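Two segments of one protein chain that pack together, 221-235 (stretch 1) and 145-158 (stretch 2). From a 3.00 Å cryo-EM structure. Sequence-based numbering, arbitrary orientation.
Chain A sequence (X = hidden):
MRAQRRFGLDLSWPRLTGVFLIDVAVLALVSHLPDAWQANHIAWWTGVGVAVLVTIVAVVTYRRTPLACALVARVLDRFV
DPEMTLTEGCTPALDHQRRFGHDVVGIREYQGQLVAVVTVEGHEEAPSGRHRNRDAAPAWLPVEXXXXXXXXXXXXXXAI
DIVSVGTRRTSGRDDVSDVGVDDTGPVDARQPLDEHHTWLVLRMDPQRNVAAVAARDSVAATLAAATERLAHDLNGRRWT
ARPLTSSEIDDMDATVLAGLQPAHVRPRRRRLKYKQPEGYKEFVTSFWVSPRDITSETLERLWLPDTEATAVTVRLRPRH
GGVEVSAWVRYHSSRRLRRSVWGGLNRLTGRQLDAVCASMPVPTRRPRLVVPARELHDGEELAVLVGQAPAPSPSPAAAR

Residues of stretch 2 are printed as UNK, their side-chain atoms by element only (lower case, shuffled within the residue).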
ATOM      1  N   ALA A 221      22.163  11.962 -22.087  1.00125.83           N
ATOM      2  CA  ALA A 221      21.138  12.999 -22.135  1.00125.83           C
ATOM      3  C   ALA A 221      20.850  13.601 -20.770  1.00125.83           C
ATOM      4  O   ALA A 221      20.250  14.676 -20.699  1.00125.83           O
ATOM      5  CB  ALA A 221      19.848  12.443 -22.728  1.00125.83           C
ATOM      6  N   THR A 222      21.241  12.929 -19.690  1.00125.05           N
ATOM      7  CA  THR A 222      21.096  13.506 -18.362  1.00125.05           C
ATOM      8  C   THR A 222      22.018  14.705 -18.180  1.00125.05           C
ATOM      9  O   THR A 222      21.565  15.834 -17.941  1.00125.05           O
ATOM     10  CB  THR A 222      21.387  12.442 -17.311  1.00125.05           C
ATOM     11  OG1 THR A 222      20.482  11.348 -17.481  1.00125.05           O
ATOM     12  CG2 THR A 222      21.234  13.010 -15.933  1.00125.05           C
ATOM     13  N   LEU A 223      23.325  14.475 -18.296  1.00127.11           N
ATOM     14  CA  LEU A 223      24.274  15.547 -18.035  1.00127.11           C
ATOM     15  C   LEU A 223      24.250  16.589 -19.139  1.00127.11           C
ATOM     16  O   LEU A 223      24.576  17.751 -18.891  1.00127.11           O
ATOM     17  CB  LEU A 223      25.672  14.974 -17.838  1.00127.11           C
ATOM     18  CG  LEU A 223      26.764  15.958 -17.441  1.00127.11           C
ATOM     19  CD1 LEU A 223      26.353  16.698 -16.194  1.00127.11           C
ATOM     20  CD2 LEU A 223      28.000  15.191 -17.146  1.00127.11           C
ATOM     21  N   ALA A 224      23.833  16.207 -20.344  1.00126.89           N
ATOM     22  CA  ALA A 224      23.573  17.203 -21.377  1.00126.89           C
ATOM     23  C   ALA A 224      22.473  18.159 -20.939  1.00126.89           C
ATOM     24  O   ALA A 224      22.584  19.378 -21.116  1.00126.89           O
ATOM     25  CB  ALA A 224      23.201  16.514 -22.686  1.00126.89           C
ATOM     26  N   ALA A 225      21.404  17.619 -20.351  1.00126.58           N
ATOM     27  CA  ALA A 225      20.322  18.461 -19.856  1.00126.58           C
ATOM     28  C   ALA A 225      20.791  19.365 -18.726  1.00126.58           C
ATOM     29  O   ALA A 225      20.447  20.552 -18.693  1.00126.58           O
ATOM     30  CB  ALA A 225      19.154  17.594 -19.398  1.00126.58           C
ATOM     31  N   ALA A 226      21.587  18.827 -17.796  1.00126.18           N
ATOM     32  CA  ALA A 226      22.092  19.653 -16.699  1.00126.18           C
ATOM     33  C   ALA A 226      23.025  20.749 -17.206  1.00126.18           C
ATOM     34  O   ALA A 226      22.986  21.891 -16.722  1.00126.18           O
ATOM     35  CB  ALA A 226      22.804  18.781 -15.672  1.00126.18           C
ATOM     36  N   THR A 227      23.851  20.424 -18.200  1.00127.78           N
ATOM     37  CA  THR A 227      24.750  21.401 -18.794  1.00127.78           C
ATOM     38  C   THR A 227      23.971  22.513 -19.469  1.00127.78           C
ATOM     39  O   THR A 227      24.306  23.692 -19.328  1.00127.78           O
ATOM     40  CB  THR A 227      25.655  20.712 -19.808  1.00127.78           C
ATOM     41  OG1 THR A 227      26.401  19.678 -19.164  1.00127.78           O
ATOM     42  CG2 THR A 227      26.611  21.696 -20.417  1.00127.78           C
ATOM     43  N   GLU A 228      22.926  22.154 -20.214  1.00131.73           N
ATOM     44  CA  GLU A 228      22.122  23.174 -20.874  1.00131.73           C
ATOM     45  C   GLU A 228      21.381  24.035 -19.861  1.00131.73           C
ATOM     46  O   GLU A 228      21.211  25.238 -20.081  1.00131.73           O
ATOM     47  CB  GLU A 228      21.148  22.534 -21.858  1.00131.73           C
ATOM     48  CG  GLU A 228      21.826  21.883 -23.045  1.00131.73           C
ATOM     49  CD  GLU A 228      20.839  21.242 -23.994  1.00131.73           C
ATOM     50  OE1 GLU A 228      19.638  21.198 -23.663  1.00131.73           O
ATOM     51  OE2 GLU A 228      21.263  20.767 -25.066  1.00131.73           O
ATOM     52  N   ARG A 229      20.925  23.439 -18.754  1.00126.78           N
ATOM     53  CA  ARG A 229      20.298  24.233 -17.700  1.00126.78           C
ATOM     54  C   ARG A 229      21.258  25.268 -17.141  1.00126.78           C
ATOM     55  O   ARG A 229      20.907  26.443 -17.012  1.00126.78           O
ATOM     56  CB  ARG A 229      19.783  23.347 -16.570  1.00126.78           C
ATOM     57  CG  ARG A 229      18.484  22.675 -16.882  1.00126.78           C
ATOM     58  CD  ARG A 229      17.922  21.948 -15.676  1.00126.78           C
ATOM     59  NE  ARG A 229      16.778  21.082 -15.964  1.00126.78           N
ATOM     60  CZ  ARG A 229      15.609  21.459 -16.484  1.00126.78           C
ATOM     61  NH1 ARG A 229      15.334  22.729 -16.752  1.00126.78           N
ATOM     62  NH2 ARG A 229      14.677  20.545 -16.694  1.00126.78           N
ATOM     63  N   LEU A 230      22.482  24.850 -16.816  1.00129.50           N
ATOM     64  CA  LEU A 230      23.437  25.798 -16.249  1.00129.50           C
ATOM     65  C   LEU A 230      23.842  26.856 -17.269  1.00129.50           C
ATOM     66  O   LEU A 230      23.979  28.040 -16.930  1.00129.50           O
ATOM     67  CB  LEU A 230      24.655  25.053 -15.717  1.00129.50           C
ATOM     68  CG  LEU A 230      25.737  25.919 -15.087  1.00129.50           C
ATOM     69  CD1 LEU A 230      25.203  26.539 -13.823  1.00129.50           C
ATOM     70  CD2 LEU A 230      26.954  25.088 -14.772  1.00129.50           C
ATOM     71  N   ALA A 231      24.015  26.448 -18.527  1.00131.43           N
ATOM     72  CA  ALA A 231      24.380  27.385 -19.582  1.00131.43           C
ATOM     73  C   ALA A 231      23.289  28.420 -19.813  1.00131.43           C
ATOM     74  O   ALA A 231      23.572  29.614 -19.936  1.00131.43           O
ATOM     75  CB  ALA A 231      24.675  26.623 -20.870  1.00131.43           C
ATOM     76  N   HIS A 232      22.030  27.984 -19.874  1.00134.52           N
ATOM     77  CA  HIS A 232      20.939  28.926 -20.070  1.00134.52           C
ATOM     78  C   HIS A 232      20.682  29.761 -18.830  1.00134.52           C
ATOM     79  O   HIS A 232      20.149  30.868 -18.945  1.00134.52           O
ATOM     80  CB  HIS A 232      19.669  28.187 -20.477  1.00134.52           C
ATOM     81  CG  HIS A 232      19.619  27.837 -21.929  1.00134.52           C
ATOM     82  ND1 HIS A 232      18.833  28.516 -22.834  1.00134.52           N
ATOM     83  CD2 HIS A 232      20.257  26.874 -22.635  1.00134.52           C
ATOM     84  CE1 HIS A 232      18.992  27.990 -24.034  1.00134.52           C
ATOM     85  NE2 HIS A 232      19.850  26.991 -23.941  1.00134.52           N
ATOM     86  N   ASP A 233      21.045  29.256 -17.652  1.00134.09           N
ATOM     87  CA  ASP A 233      20.969  30.061 -16.441  1.00134.09           C
ATOM     88  C   ASP A 233      21.952  31.220 -16.505  1.00134.09           C
ATOM     89  O   ASP A 233      21.583  32.373 -16.261  1.00134.09           O
ATOM     90  CB  ASP A 233      21.250  29.175 -15.228  1.00134.09           C
ATOM     91  CG  ASP A 233      20.840  29.809 -13.911  1.00134.09           C
ATOM     92  OD1 ASP A 233      20.866  31.048 -13.772  1.00134.09           O
ATOM     93  OD2 ASP A 233      20.493  29.044 -12.990  1.00134.09           O
ATOM     94  N   LEU A 234      23.214  30.929 -16.820  1.00134.95           N
ATOM     95  CA  LEU A 234      24.216  31.990 -16.854  1.00134.95           C
ATOM     96  C   LEU A 234      23.979  32.955 -18.007  1.00134.95           C
ATOM     97  O   LEU A 234      24.179  34.163 -17.852  1.00134.95           O
ATOM     98  CB  LEU A 234      25.623  31.402 -16.931  1.00134.95           C
ATOM     99  CG  LEU A 234      26.356  31.133 -15.613  1.00134.95           C
ATOM    100  CD1 LEU A 234      25.577  30.249 -14.657  1.00134.95           C
ATOM    101  CD2 LEU A 234      27.711  30.525 -15.908  1.00134.95           C
ATOM    102  N   ASN A 235      23.563  32.442 -19.165  1.00137.87           N
ATOM    103  CA  ASN A 235      23.405  33.259 -20.364  1.00137.87           C
ATOM    104  C   ASN A 235      22.400  34.376 -20.126  1.00137.87           C
ATOM    105  O   ASN A 235      21.280  34.129 -19.672  1.00137.87           O
ATOM    106  CB  ASN A 235      22.958  32.380 -21.529  1.00137.87           C
ATOM    107  CG  ASN A 235      23.044  33.086 -22.865  1.00137.87           C
ATOM    108  OD1 ASN A 235      23.466  34.239 -22.951  1.00137.87           O
ATOM    109  ND2 ASN A 235      22.645  32.392 -23.922  1.00137.87           N
ATOM    110  N   UNK A 145      27.328  32.355  -6.883  1.00125.99           N
ATOM    111  CA  UNK A 145      26.277  31.422  -6.502  1.00125.99           C
ATOM    112  C   UNK A 145      25.805  30.552  -7.660  1.00125.99           C
ATOM    113  O   UNK A 145      24.607  30.275  -7.778  1.00125.99           O
ATOM    114  c   UNK A 145      25.095  32.173  -5.896  1.00125.99           C
ATOM    115  N   UNK A 146      26.719  30.132  -8.537  1.00124.93           N
ATOM    116  CA  UNK A 146      26.405  29.060  -9.476  1.00124.93           C
ATOM    117  C   UNK A 146      26.296  27.718  -8.771  1.00124.93           C
ATOM    118  O   UNK A 146      25.854  26.739  -9.376  1.00124.93           O
ATOM    119  c   UNK A 146      28.773  28.477 -10.046  1.00124.93           C
ATOM    120  c   UNK A 146      27.453  28.974 -10.597  1.00124.93           C
ATOM    121  c   UNK A 146      27.612  30.319 -11.270  1.00124.93           C
ATOM    122  N   UNK A 147      26.698  27.641  -7.502  1.00128.00           N
ATOM    123  CA  UNK A 147      26.551  26.428  -6.714  1.00128.00           C
ATOM    124  C   UNK A 147      25.098  26.087  -6.421  1.00128.00           C
ATOM    125  O   UNK A 147      24.830  24.991  -5.924  1.00128.00           O
ATOM    126  c   UNK A 147      27.314  26.562  -5.400  1.00128.00           C
ATOM    127  N   UNK A 148      24.165  27.000  -6.681  1.00126.21           N
ATOM    128  CA  UNK A 148      22.755  26.658  -6.554  1.00126.21           C
ATOM    129  C   UNK A 148      22.340  25.624  -7.586  1.00126.21           C
ATOM    130  O   UNK A 148      21.426  24.833  -7.338  1.00126.21           O
ATOM    131  c   UNK A 148      21.896  27.914  -6.687  1.00126.21           C
ATOM    132  N   UNK A 149      22.999  25.603  -8.739  1.00127.24           N
ATOM    133  CA  UNK A 149      22.684  24.642  -9.781  1.00127.24           C
ATOM    134  C   UNK A 149      23.486  23.362  -9.643  1.00127.24           C
ATOM    135  O   UNK A 149      23.424  22.507 -10.529  1.00127.24           O
ATOM    136  n   UNK A 149      18.472  24.893 -13.239  1.00127.24           N
ATOM    137  c   UNK A 149      20.739  26.550 -10.891  1.00127.24           C
ATOM    138  c   UNK A 149      22.171  26.563 -11.415  1.00127.24           C
ATOM    139  n   UNK A 149      19.891  25.579 -11.570  1.00127.24           N
ATOM    140  c   UNK A 149      22.911  25.254 -11.165  1.00127.24           C
ATOM    141  c   UNK A 149      19.227  25.832 -12.690  1.00127.24           C
ATOM    142  n   UNK A 149      19.319  27.022 -13.260  1.00127.24           N
ATOM    143  N   UNK A 150      24.252  23.224  -8.563  1.00127.26           N
ATOM    144  CA  UNK A 150      24.887  21.949  -8.262  1.00127.26           C
ATOM    145  C   UNK A 150      23.846  20.888  -7.940  1.00127.26           C
ATOM    146  O   UNK A 150      23.944  19.750  -8.408  1.00127.26           O
ATOM    147  c   UNK A 150      25.853  22.121  -7.096  1.00127.26           C
ATOM    148  c   UNK A 150      28.118  21.485  -6.325  1.00127.26           C
ATOM    149  c   UNK A 150      26.154  20.251  -5.489  1.00127.26           C
ATOM    150  c   UNK A 150      26.751  20.964  -6.681  1.00127.26           C
ATOM    151  N   UNK A 151      22.851  21.238  -7.139  1.00129.50           N
ATOM    152  CA  UNK A 151      21.748  20.343  -6.806  1.00129.50           C
ATOM    153  C   UNK A 151      20.548  20.764  -7.636  1.00129.50           C
ATOM    154  O   UNK A 151      19.796  21.659  -7.247  1.00129.50           O
ATOM    155  c   UNK A 151      21.757  19.144  -4.555  1.00129.50           C
ATOM    156  c   UNK A 151      23.346  20.175  -1.773  1.00129.50           C
ATOM    157  c   UNK A 151      21.457  19.306  -3.080  1.00129.50           C
ATOM    158  n   UNK A 151      22.239  20.376  -2.477  1.00129.50           N
ATOM    159  n   UNK A 151      24.001  21.204  -1.256  1.00129.50           N
ATOM    160  c   UNK A 151      21.417  20.398  -5.320  1.00129.50           C
ATOM    161  n   UNK A 151      23.796  18.944  -1.586  1.00129.50           N
ATOM    162  N   UNK A 152      20.361  20.119  -8.778  1.00125.60           N
ATOM    163  CA  UNK A 152      19.176  20.359  -9.586  1.00125.60           C
ATOM    164  C   UNK A 152      18.040  19.497  -9.044  1.00125.60           C
ATOM    165  O   UNK A 152      18.099  19.004  -7.915  1.00125.60           O
ATOM    166  c   UNK A 152      20.842  20.933 -12.988  1.00125.60           C
ATOM    167  c   UNK A 152      20.705  20.876 -11.495  1.00125.60           C
ATOM    168  n   UNK A 152      21.941  21.501 -13.461  1.00125.60           N
ATOM    169  c   UNK A 152      19.485  20.113 -11.052  1.00125.60           C
ATOM    170  o   UNK A 152      19.968  20.475 -13.714  1.00125.60           O
ATOM    171  N   UNK A 153      16.976  19.335  -9.835  1.00122.74           N
ATOM    172  CA  UNK A 153      15.740  18.759  -9.312  1.00122.74           C
ATOM    173  C   UNK A 153      15.930  17.319  -8.859  1.00122.74           C
ATOM    174  O   UNK A 153      15.444  16.930  -7.792  1.00122.74           O
ATOM    175  c   UNK A 153      14.024  22.768 -11.836  1.00122.74           C
ATOM    176  c   UNK A 153      13.670  22.452 -10.547  1.00122.74           C
ATOM    177  c   UNK A 153      13.873  21.182 -10.074  1.00122.74           C
ATOM    178  c   UNK A 153      14.579  21.811 -12.651  1.00122.74           C
ATOM    179  c   UNK A 153      14.652  18.837 -10.371  1.00122.74           C
ATOM    180  c   UNK A 153      14.425  20.212 -10.885  1.00122.74           C
ATOM    181  c   UNK A 153      14.780  20.543 -12.173  1.00122.74           C
ATOM    182  N   UNK A 154      16.635  16.518  -9.645  1.00128.26           N
ATOM    183  CA  UNK A 154      16.857  15.136  -9.251  1.00128.26           C
ATOM    184  C   UNK A 154      18.286  14.664  -9.490  1.00128.26           C
ATOM    185  O   UNK A 154      18.691  13.621  -8.970  1.00128.26           O
ATOM    186  c   UNK A 154      15.954  14.277 -11.475  1.00128.26           C
ATOM    187  o   UNK A 154      16.800  15.018 -12.016  1.00128.26           O
ATOM    188  o   UNK A 154      15.173  13.564 -12.137  1.00128.26           O
ATOM    189  c   UNK A 154      15.832  14.245  -9.958  1.00128.26           C
ATOM    190  N   UNK A 155      19.057  15.410 -10.269  1.00125.28           N
ATOM    191  CA  UNK A 155      20.445  15.042 -10.507  1.00125.28           C
ATOM    192  C   UNK A 155      21.328  15.676  -9.443  1.00125.28           C
ATOM    193  O   UNK A 155      21.025  16.742  -8.900  1.00125.28           O
ATOM    194  c   UNK A 155      20.783  16.917 -12.121  1.00125.28           C
ATOM    195  c   UNK A 155      20.031  14.726 -12.935  1.00125.28           C
ATOM    196  c   UNK A 155      20.885  15.440 -11.927  1.00125.28           C
ATOM    197  N   UNK A 156      22.427  15.001  -9.127  1.00127.09           N
ATOM    198  CA  UNK A 156      23.324  15.394  -8.044  1.00127.09           C
ATOM    199  C   UNK A 156      24.736  15.424  -8.613  1.00127.09           C
ATOM    200  O   UNK A 156      25.385  14.383  -8.725  1.00127.09           O
ATOM    201  n   UNK A 156      18.076  16.394  -4.711  1.00127.09           N
ATOM    202  c   UNK A 156      23.231  14.425  -6.873  1.00127.09           C
ATOM    203  n   UNK A 156      19.527  17.369  -6.190  1.00127.09           N
ATOM    204  n   UNK A 156      20.235  15.622  -4.870  1.00127.09           N
ATOM    205  c   UNK A 156      21.594  15.612  -5.405  1.00127.09           C
ATOM    206  c   UNK A 156      21.878  14.362  -6.201  1.00127.09           C
ATOM    207  c   UNK A 156      19.282  16.462  -5.257  1.00127.09           C
ATOM    208  N   UNK A 157      25.211  16.607  -8.973  1.00125.69           N
ATOM    209  CA  UNK A 157      26.550  16.730  -9.530  1.00125.69           C
ATOM    210  C   UNK A 157      27.593  16.589  -8.430  1.00125.69           C
ATOM    211  O   UNK A 157      27.393  17.046  -7.303  1.00125.69           O
ATOM    212  c   UNK A 157      24.911  17.678 -12.009  1.00125.69           C
ATOM    213  c   UNK A 157      26.699  18.067 -10.247  1.00125.69           C
ATOM    214  c   UNK A 157      26.339  18.094 -11.733  1.00125.69           C
ATOM    215  c   UNK A 157      26.559  19.478 -12.266  1.00125.69           C
ATOM    216  N   UNK A 158      28.706  15.931  -8.752  1.00127.85           N
ATOM    217  CA  UNK A 158      29.730  15.704  -7.738  1.00127.85           C
ATOM    218  C   UNK A 158      30.536  16.956  -7.442  1.00127.85           C
ATOM    219  O   UNK A 158      30.897  17.196  -6.286  1.00127.85           O
ATOM    220  o   UNK A 158      30.430  12.368  -8.941  1.00127.85           O
ATOM    221  c   UNK A 158      29.999  13.236  -8.159  1.00127.85           C
ATOM    222  o   UNK A 158      29.060  13.038  -7.362  1.00127.85           O
ATOM    223  c   UNK A 158      30.670  14.582  -8.161  1.00127.85           C
TER

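Position 145 carries one side-chain carbon and lies beyond reach of the helix 221-234; a lone CB defines Ala145. At position 146 three carbons are present, CB bearing two others, which is the valine fork. Its CA-to-CB bond points toward the helix, and one branch carbon lies 4.0 Å from Leu234 CD1. In Val146 that atom is CG1.

Positions 147 and 148 each have a single side-chain carbon and touch nothing on the helix, so they are Ala147 and Ala148. Both belong to a 3-10 segment, in keeping with the i to i+3 hydrogen bond from the backbone N of 149 to Val146 O (3.1 Å).

Position 149 has three carbons, a nitrogen, then a carbon bearing two more nitrogens: a guanidinium. One terminal nitrogen lies 2.4 Å from Asp233 OD2, and CB sits 3.7 Å from Leu230 CD1. This is Arg149, with chi1, chi2 and chi3 all m, a folded chain that carries the guanidinium alongside the helix. The N-H...O angle at NH1 is 147° and Asp233 OD2 lies near the guanidinium plane, as expected for a salt bridge with a hydrogen bond, although the distance is very short and should be read with the 3.00 Å resolution in mind.

Position 150 shows four carbons forked at the second, the pattern of Leu150, whose CA-to-CB bond points away from the helix. Position 151 repeats the guanidinium pattern but is out of reach: Arg151.

At position 152 three carbons end in one oxygen and one nitrogen, an amide one carbon longer than asparagine's. The terminal nitrogen lies 3.4 Å from Ala226 O and the terminal oxygen 3.2 Å from Arg229 CD; this is Gln152. Its NE2 donates a weak hydrogen bond to Ala226 O (166°) and another weak one to Arg149 O (3.4 Å).

Position 153 has one carbon followed by a six-carbon ring with no oxygen, and a ring carbon lies 4.0 Å from Arg229 CZ, so it is Phe153. That carbon, CE2, lies over one face of the Arg229 guanidinium, whereas CZ of Arg229 sits at the edge of the ring; the two planes are therefore not stacked face to face.

Position 154 has two carbons, the second bearing two oxygens: Asp154, without a contact to the helix. Position 155 is another three-carbon fork, with a branch carbon 3.7 Å from Thr222 CG2; this is Val155, and the atom is CG1. Position 156 has three carbons, a nitrogen, then a carbon carrying two more nitrogens, out of reach of the helix; this is Arg156, which turns back on its own stretch, NH1 donating to Gln152 O at 2.8 Å. Position 157 has four carbons forked at the second, a terminal one 4.4 Å from Ala226 CB; this is Leu157, and the atom is CD1. Position 158 has two carbons, the second carrying two oxygens, so Asp158, out of reach.

The contact, burying 545 Å² in all, combines apolar packing with polar anchoring. Ala226, small and pointing toward the other stretch, meets Val155 and Leu157, and its carbonyl, already accepting from Leu230 N, also receives Gln152. Farther along the helix, Leu230 packs against Arg149 CB, and Asp233 fixes the charged end of Arg149.

Stretch 2 145-158: AVAARLRQFDVRLD
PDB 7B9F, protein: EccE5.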